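Local coordinates for protein 6-O-methylguanine DNA methyltransferase (Enterococcus faecalis, PDB 2B6C) that probably acts in DNA alkylation repair, as a member of the AlkD-like family of all-helical repeat proteins, although its activity is not established, at residues S20-H25 with A102-V107; F27-I32 with E68-Y73. All blocks are in the same frame, centred on the assembly; numbering follows the deposited sequence. Where two conformers were deposited one is given.

Contact 1 (S20-H25 with A102-V107); sequences SAYMKH and AWWDSV
Backbones come closest where helix 13-22 ends and helix 104-120 begins: the CA atoms of Met-23 and Trp-103, the latter at the N-cap position, lie 8.0 Å apart. The first of these ends is a Schellman motif, with His-25 N bonded to Ser-20 O, Lys-24 N to Ala-21 O and Lys-24 at positive phi. Side chains and one water span the distance between the backbones. Met-23, a selenomethionine, carries the apolar part in a twofold Met-aromatic contact. Its chain bends at chi2 (-57°), which sets SE between two indoles. SE meets Trp-103 at the ring edge, 3.7 Å from CD1 and 82° off the normal of the five-membered ring; it approaches Trp-104 obliquely, 4.4 Å from the centroid of that five-membered ring. Beyond it, Met-23 CE lies 3.6 Å from Asp-105 CB and also touches Trp-104 CZ2. The carboxylate of Asp-105 faces Arg-69 and, probably hydrogen-bonded, Tyr-73. Trp-104 CG stands between its own N and carbonyl carbon (chi1 63°). The far end of the ring, at CZ2, reaches both Met-23 and Tyr-22. The side chain of Tyr-22 crosses it at about a right angle, with Tyr-22 CE1 at the indole edge, 3.7 Å from Trp-104 CZ2. Lys-24 CG makes a looser, oblique contact with Trp-103 CZ2. Phe-174 packs edge-to-face with Trp-103, while Arg-142 of helix 138-146 touches Trp-104. The polar link is water 1, which lies in the plane of both indoles at their edges: it accepts from Trp-103 NE1 and Trp-104 NE1, each 3.0 Å from its oxygen, and donates to Tyr-22 O at 2.7 Å.

Contact 2 (F27-I32 with E68-Y73); sequences FVFAGI and EREYQY
The irregular chain 27-32 runs against the start of helix 69-81, with the CA atoms of Phe-29 and Glu-68 4.8 Å apart and a backbone hydrogen bond from Arg-69 N to Val-28 O at 2.7 Å. Side chains of the first helical turn then take hold of the loop in two ways. Glu-70 turns its carboxylate onto three successive backbone amides. Ala-30 N gives Glu-70 OE1 a nearly straight bond (2.8 Å, 176°) on its syn lone pair. Glu-70 OE2 takes two donors: Gly-31 N at 2.7 Å on the syn side and Ile-32 N at 2.9 Å on the anti side, both somewhat out of the carboxylate plane. Such a grip would tend to keep the acid ionised. Its bonds run across the turn where Gly-31 takes a positive phi, with backbone angles that suit a residue without a side chain. The same OE2 lies at the edge of the Phe-29 ring, in its plane. Arg-69 serves two aromatic rings in succession. Its CB stands over the centre of the Phe-29 face, 3.6 Å from the centroid, as a CH-pi contact, and CG touches Phe-29 CZ. A bend at chi2 (40°) then carries CD over Phe-27, and the guanidinium lies flat on that ring with planes 13° apart and Arg-69 CZ 3.6 Å from the centroid of the Phe-27 ring, a stacked cation-pi pair. Lys-101 O receives NH1. Tyr-73 OH, probably hydrogen-bonded to Asp-105, also lies at the Phe-29 rim. The loop between helices 13-22 and 34-48 is thus pinned to the start of helix 69-81 by amide-to-carboxylate bonds and an arginine-aromatic stack, in an all-helical fold consistent with AlkD-like repeat proteins.

Contact 2 is nested within the chain loop closed by contact 1, and their centres lie about 10 Å apart. Although contact 2 sits farther from the chain centre (about 17 Å against 13 Å), it is the more buried, and it relies on amide-to-carboxylate and backbone hydrogen bonds and on a guanidinium-ring stack. Contact 1, partly buried, works through selenium, indole edges and a shared water. Both dock the N-terminal region, helix 13-22 and the loop after it, onto the starts of later helices. Helices 69-81 and 104-120 are themselves joined where the contacts meet: Asp-105 OD1 forms a 2.9 Å salt bridge with Arg-69 NH2, and Asp-105 OD2 probably hydrogen-bonds Tyr-73 OH.

Contact 1 (S20-H25 with A102-V107)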
loop_
_atom_site.group_PDB
_atom_site.type_symbol
_atom_site.label_atom_id
_atom_site.label_comp_id
_atom_site.label_asym_id
_atom_site.label_seq_id
_atom_site.Cartn_x
_atom_site.Cartn_y
_atom_site.Cartn_z
ATOM N N SER B 20 18.862 -6.076 -25.301
ATOM C CA SER B 20 18.647 -5.228 -26.450
ATOM C C SER B 20 18.104 -6.020 -27.631
ATOM O O SER B 20 17.163 -5.582 -28.278
ATOM C CB SER B 20 19.950 -4.560 -26.871
ATOM O OG SER B 20 19.701 -3.772 -28.007
ATOM N N ALA B 21 18.711 -7.180 -27.904
ATOM C CA ALA B 21 18.335 -8.041 -29.035
ATOM C C ALA B 21 16.883 -8.503 -28.924
ATOM O O ALA B 21 16.130 -8.542 -29.907
ATOM C CB ALA B 21 19.317 -9.262 -29.129
ATOM N N TYR B 22 16.480 -8.809 -27.699
ATOM C CA TYR B 22 15.157 -9.281 -27.403
ATOM C C TYR B 22 14.055 -8.242 -27.707
ATOM O O TYR B 22 12.919 -8.598 -28.106
ATOM C CB TYR B 22 15.171 -9.716 -25.946
ATOM C CG TYR B 22 13.871 -10.240 -25.432
ATOM C CD1 TYR B 22 13.152 -9.519 -24.475
ATOM C CD2 TYR B 22 13.357 -11.468 -25.892
ATOM C CE1 TYR B 22 11.953 -10.005 -23.973
ATOM C CE2 TYR B 22 12.150 -11.969 -25.409
ATOM C CZ TYR B 22 11.464 -11.227 -24.437
ATOM O OH TYR B 22 10.265 -11.683 -23.940
HETATM N N MSE B 23 14.404 -6.955 -27.552
HETATM C CA MSE B 23 13.528 -5.846 -27.943
HETATM C C MSE B 23 13.837 -5.353 -29.316
HETATM O O MSE B 23 13.481 -4.228 -29.639
HETATM C CB MSE B 23 13.634 -4.671 -26.963
HETATM C CG MSE B 23 13.380 -5.078 -25.574
HETATM SE SE MSE B 23 11.582 -5.938 -25.323
HETATM C CE MSE B 23 11.757 -6.296 -23.458
ATOM N N LYS B 24 14.482 -6.194 -30.136
ATOM C CA LYS B 24 14.774 -5.895 -31.545
ATOM C C LYS B 24 15.682 -4.668 -31.758
ATOM O O LYS B 24 15.480 -3.904 -32.718
ATOM C CB LYS B 24 13.493 -5.771 -32.413
ATOM C CG LYS B 24 12.456 -6.889 -32.258
ATOM C CD LYS B 24 12.409 -7.753 -33.501
ATOM C CE LYS B 24 11.162 -8.603 -33.480
ATOM N NZ LYS B 24 10.540 -8.827 -34.812
ATOM N N HIS B 25 16.666 -4.490 -30.870
ATOM C CA HIS B 25 17.759 -3.513 -31.060
ATOM C C HIS B 25 17.302 -2.087 -31.238
ATOM O O HIS B 25 17.941 -1.323 -31.961
ATOM C CB HIS B 25 18.629 -3.873 -32.288
ATOM C CG HIS B 25 19.249 -5.222 -32.201
ATOM N ND1 HIS B 25 20.316 -5.500 -31.368
ATOM C CD2 HIS B 25 18.935 -6.382 -32.824
ATOM C CE1 HIS B 25 20.648 -6.771 -31.505
ATOM N NE2 HIS B 25 19.825 -7.326 -32.382
ATOM N N ALA B 102 7.907 3.827 -26.853
ATOM C CA ALA B 102 6.902 2.790 -26.744
ATOM C C ALA B 102 7.298 1.491 -27.407
ATOM O O ALA B 102 7.729 1.471 -28.586
ATOM C CB ALA B 102 5.573 3.272 -27.335
ATOM N N TRP B 103 7.110 0.410 -26.650
ATOM C CA TRP B 103 7.216 -0.945 -27.180
ATOM C C TRP B 103 6.401 -1.772 -26.183
ATOM O O TRP B 103 5.941 -1.216 -25.192
ATOM C CB TRP B 103 8.687 -1.393 -27.229
ATOM C CG TRP B 103 8.951 -2.663 -28.003
ATOM C CD1 TRP B 103 9.515 -3.813 -27.528
ATOM C CD2 TRP B 103 8.684 -2.888 -29.403
ATOM N NE1 TRP B 103 9.619 -4.746 -28.548
ATOM C CE2 TRP B 103 9.139 -4.192 -29.709
ATOM C CE3 TRP B 103 8.141 -2.096 -30.433
ATOM C CZ2 TRP B 103 9.040 -4.738 -30.989
ATOM C CZ3 TRP B 103 8.053 -2.649 -31.725
ATOM C CH2 TRP B 103 8.489 -3.958 -31.974
ATOM N N TRP B 104 6.228 -3.078 -26.387
ATOM C CA TRP B 104 5.274 -3.794 -25.514
ATOM C C TRP B 104 5.728 -3.785 -24.040
ATOM O O TRP B 104 4.916 -3.850 -23.126
ATOM C CB TRP B 104 5.031 -5.228 -26.025
ATOM C CG TRP B 104 6.285 -6.095 -25.995
ATOM C CD1 TRP B 104 7.131 -6.368 -27.053
ATOM C CD2 TRP B 104 6.830 -6.779 -24.862
ATOM N NE1 TRP B 104 8.162 -7.181 -26.637
ATOM C CE2 TRP B 104 8.008 -7.448 -25.304
ATOM C CE3 TRP B 104 6.426 -6.927 -23.514
ATOM C CZ2 TRP B 104 8.786 -8.233 -24.453
ATOM C CZ3 TRP B 104 7.226 -7.685 -22.656
ATOM C CH2 TRP B 104 8.389 -8.336 -23.136
ATOM N N ASP B 105 7.038 -3.692 -23.811
ATOM C CA ASP B 105 7.580 -3.752 -22.468
ATOM C C ASP B 105 7.175 -2.526 -21.616
ATOM O O ASP B 105 6.707 -2.694 -20.475
ATOM C CB ASP B 105 9.104 -4.002 -22.488
ATOM C CG ASP B 105 9.896 -2.917 -23.222
ATOM O OD1 ASP B 105 9.365 -2.288 -24.153
ATOM O OD2 ASP B 105 11.085 -2.684 -22.867
ATOM N N SER B 106 7.338 -1.319 -22.156
ATOM C CA SER B 106 6.899 -0.104 -21.435
ATOM C C SER B 106 5.384 0.109 -21.426
ATOM O O SER B 106 4.835 0.544 -20.436
ATOM C CB SER B 106 7.578 1.169 -21.972
ATOM O OG SER B 106 7.127 1.472 -23.288
ATOM N N VAL B 107 4.721 -0.166 -22.548
ATOM C CA VAL B 107 3.277 0.033 -22.667
ATOM C C VAL B 107 2.495 -0.907 -21.719
ATOM O O VAL B 107 1.510 -0.473 -21.085
ATOM C CB VAL B 107 2.803 -0.126 -24.156
ATOM C CG1 VAL B 107 1.270 -0.109 -24.267
ATOM C CG2 VAL B 107 3.410 0.990 -25.018
HETATM O O HOH W 1 10.488 -7.603 -28.500
#

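Contact 2 (F27-I32 with E68-Y73)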
loop_
_atom_site.group_PDB
_atom_site.type_symbol
_atom_site.label_atom_id
_atom_site.label_comp_id
_atom_site.label_asym_id
_atom_site.label_seq_id
_atom_site.Cartn_x
_atom_site.Cartn_y
_atom_site.Cartn_z
ATOM N N PHE B 27 16.373 -0.099 -28.399
ATOM C CA PHE B 27 16.656 0.605 -27.158
ATOM C C PHE B 27 18.074 0.330 -26.785
ATOM O O PHE B 27 18.610 -0.740 -27.107
ATOM C CB PHE B 27 15.753 0.131 -26.008
ATOM C CG PHE B 27 14.289 0.326 -26.275
ATOM C CD1 PHE B 27 13.482 -0.764 -26.594
ATOM C CD2 PHE B 27 13.716 1.609 -26.203
ATOM C CE1 PHE B 27 12.099 -0.593 -26.869
ATOM C CE2 PHE B 27 12.348 1.803 -26.493
ATOM C CZ PHE B 27 11.541 0.688 -26.846
ATOM N N VAL B 28 18.669 1.275 -26.057
ATOM C CA VAL B 28 19.949 1.054 -25.391
ATOM C C VAL B 28 19.641 0.447 -23.995
ATOM O O VAL B 28 18.763 0.952 -23.269
ATOM C CB VAL B 28 20.802 2.377 -25.339
ATOM C CG1 VAL B 28 22.194 2.169 -24.667
ATOM C CG2 VAL B 28 21.000 2.923 -26.741
ATOM N N PHE B 29 20.340 -0.632 -23.631
ATOM C CA PHE B 29 20.208 -1.222 -22.302
ATOM C C PHE B 29 21.464 -1.040 -21.467
ATOM O O PHE B 29 22.588 -0.974 -22.018
ATOM C CB PHE B 29 19.878 -2.727 -22.393
ATOM C CG PHE B 29 18.410 -3.005 -22.602
ATOM C CD1 PHE B 29 17.854 -2.937 -23.877
ATOM C CD2 PHE B 29 17.580 -3.295 -21.514
ATOM C CE1 PHE B 29 16.441 -3.174 -24.072
ATOM C CE2 PHE B 29 16.202 -3.538 -21.688
ATOM C CZ PHE B 29 15.647 -3.497 -22.973
ATOM N N ALA B 30 21.291 -0.998 -20.149
ATOM C CA ALA B 30 22.445 -1.012 -19.259
ATOM C C ALA B 30 22.871 -2.474 -19.058
ATOM O O ALA B 30 24.030 -2.750 -18.852
ATOM C CB ALA B 30 22.127 -0.341 -17.921
ATOM N N GLY B 31 21.913 -3.395 -19.125
ATOM C CA GLY B 31 22.172 -4.799 -18.878
ATOM C C GLY B 31 21.842 -5.226 -17.462
ATOM O O GLY B 31 22.590 -5.989 -16.855
ATOM N N ILE B 32 20.702 -4.743 -16.961
ATOM C CA ILE B 32 20.225 -5.051 -15.615
ATOM C C ILE B 32 18.891 -5.780 -15.669
ATOM O O ILE B 32 17.845 -5.133 -15.811
ATOM C CB ILE B 32 19.989 -3.760 -14.777
ATOM C CG1 ILE B 32 21.153 -2.771 -14.921
ATOM C CG2 ILE B 32 19.747 -4.130 -13.289
ATOM C CD1 ILE B 32 22.474 -3.254 -14.324
ATOM N N GLU B 68 19.192 4.644 -21.075
ATOM C CA GLU B 68 19.026 3.215 -20.967
ATOM C C GLU B 68 17.597 2.853 -20.602
ATOM O O GLU B 68 16.942 3.541 -19.786
ATOM C CB GLU B 68 20.028 2.665 -19.964
ATOM C CG GLU B 68 21.444 2.999 -20.330
ATOM C CD GLU B 68 21.957 4.418 -19.904
ATOM O OE1 GLU B 68 21.227 5.352 -19.461
ATOM O OE2 GLU B 68 23.160 4.596 -20.077
ATOM N N ARG B 69 17.138 1.770 -21.208
ATOM C CA ARG B 69 15.762 1.294 -21.095
ATOM C C ARG B 69 15.351 1.021 -19.623
ATOM O O ARG B 69 14.249 1.305 -19.231
ATOM C CB ARG B 69 15.634 0.028 -21.950
ATOM C CG ARG B 69 14.218 -0.459 -22.204
ATOM C CD ARG B 69 13.256 0.680 -22.475
ATOM N NE ARG B 69 11.996 0.217 -23.077
ATOM C CZ ARG B 69 11.016 1.022 -23.481
ATOM N NH1 ARG B 69 11.148 2.337 -23.334
ATOM N NH2 ARG B 69 9.906 0.508 -24.031
ATOM N N GLU B 70 16.259 0.483 -18.819
ATOM C CA GLU B 70 15.924 0.156 -17.413
ATOM C C GLU B 70 15.483 1.401 -16.588
ATOM O O GLU B 70 14.740 1.278 -15.623
ATOM C CB GLU B 70 17.083 -0.596 -16.759
ATOM C CG GLU B 70 17.421 -1.920 -17.457
ATOM C CD GLU B 70 18.590 -1.804 -18.419
ATOM O OE1 GLU B 70 18.767 -0.754 -19.074
ATOM O OE2 GLU B 70 19.354 -2.777 -18.532
ATOM N N TYR B 71 15.920 2.589 -16.994
ATOM C CA TYR B 71 15.460 3.827 -16.375
ATOM C C TYR B 71 14.006 4.152 -16.668
ATOM O O TYR B 71 13.349 4.777 -15.830
ATOM C CB TYR B 71 16.353 4.987 -16.762
ATOM C CG TYR B 71 17.759 4.823 -16.200
ATOM C CD1 TYR B 71 17.992 4.823 -14.801
ATOM C CD2 TYR B 71 18.849 4.675 -17.049
ATOM C CE1 TYR B 71 19.278 4.692 -14.287
ATOM C CE2 TYR B 71 20.138 4.512 -16.540
ATOM C CZ TYR B 71 20.344 4.526 -15.163
ATOM O OH TYR B 71 21.632 4.372 -14.693
ATOM N N GLN B 72 13.491 3.727 -17.832
ATOM C CA GLN B 72 12.025 3.855 -18.080
ATOM C C GLN B 72 11.281 2.909 -17.162
ATOM O O GLN B 72 10.203 3.254 -16.662
ATOM C CB GLN B 72 11.604 3.600 -19.538
ATOM C CG GLN B 72 11.931 4.704 -20.511
ATOM C CD GLN B 72 13.332 4.616 -21.048
ATOM O OE1 GLN B 72 14.230 5.341 -20.592
ATOM N NE2 GLN B 72 13.536 3.760 -22.034
ATOM N N TYR B 73 11.874 1.739 -16.898
ATOM C CA TYR B 73 11.250 0.753 -16.006
ATOM C C TYR B 73 11.239 1.289 -14.586
ATOM O O TYR B 73 10.260 1.080 -13.862
ATOM C CB TYR B 73 11.977 -0.596 -16.003
ATOM C CG TYR B 73 12.100 -1.308 -17.342
ATOM C CD1 TYR B 73 11.179 -1.082 -18.380
ATOM C CD2 TYR B 73 13.123 -2.274 -17.545
ATOM C CE1 TYR B 73 11.291 -1.743 -19.587
ATOM C CE2 TYR B 73 13.252 -2.944 -18.759
ATOM C CZ TYR B 73 12.319 -2.690 -19.775
ATOM O OH TYR B 73 12.418 -3.374 -20.965
#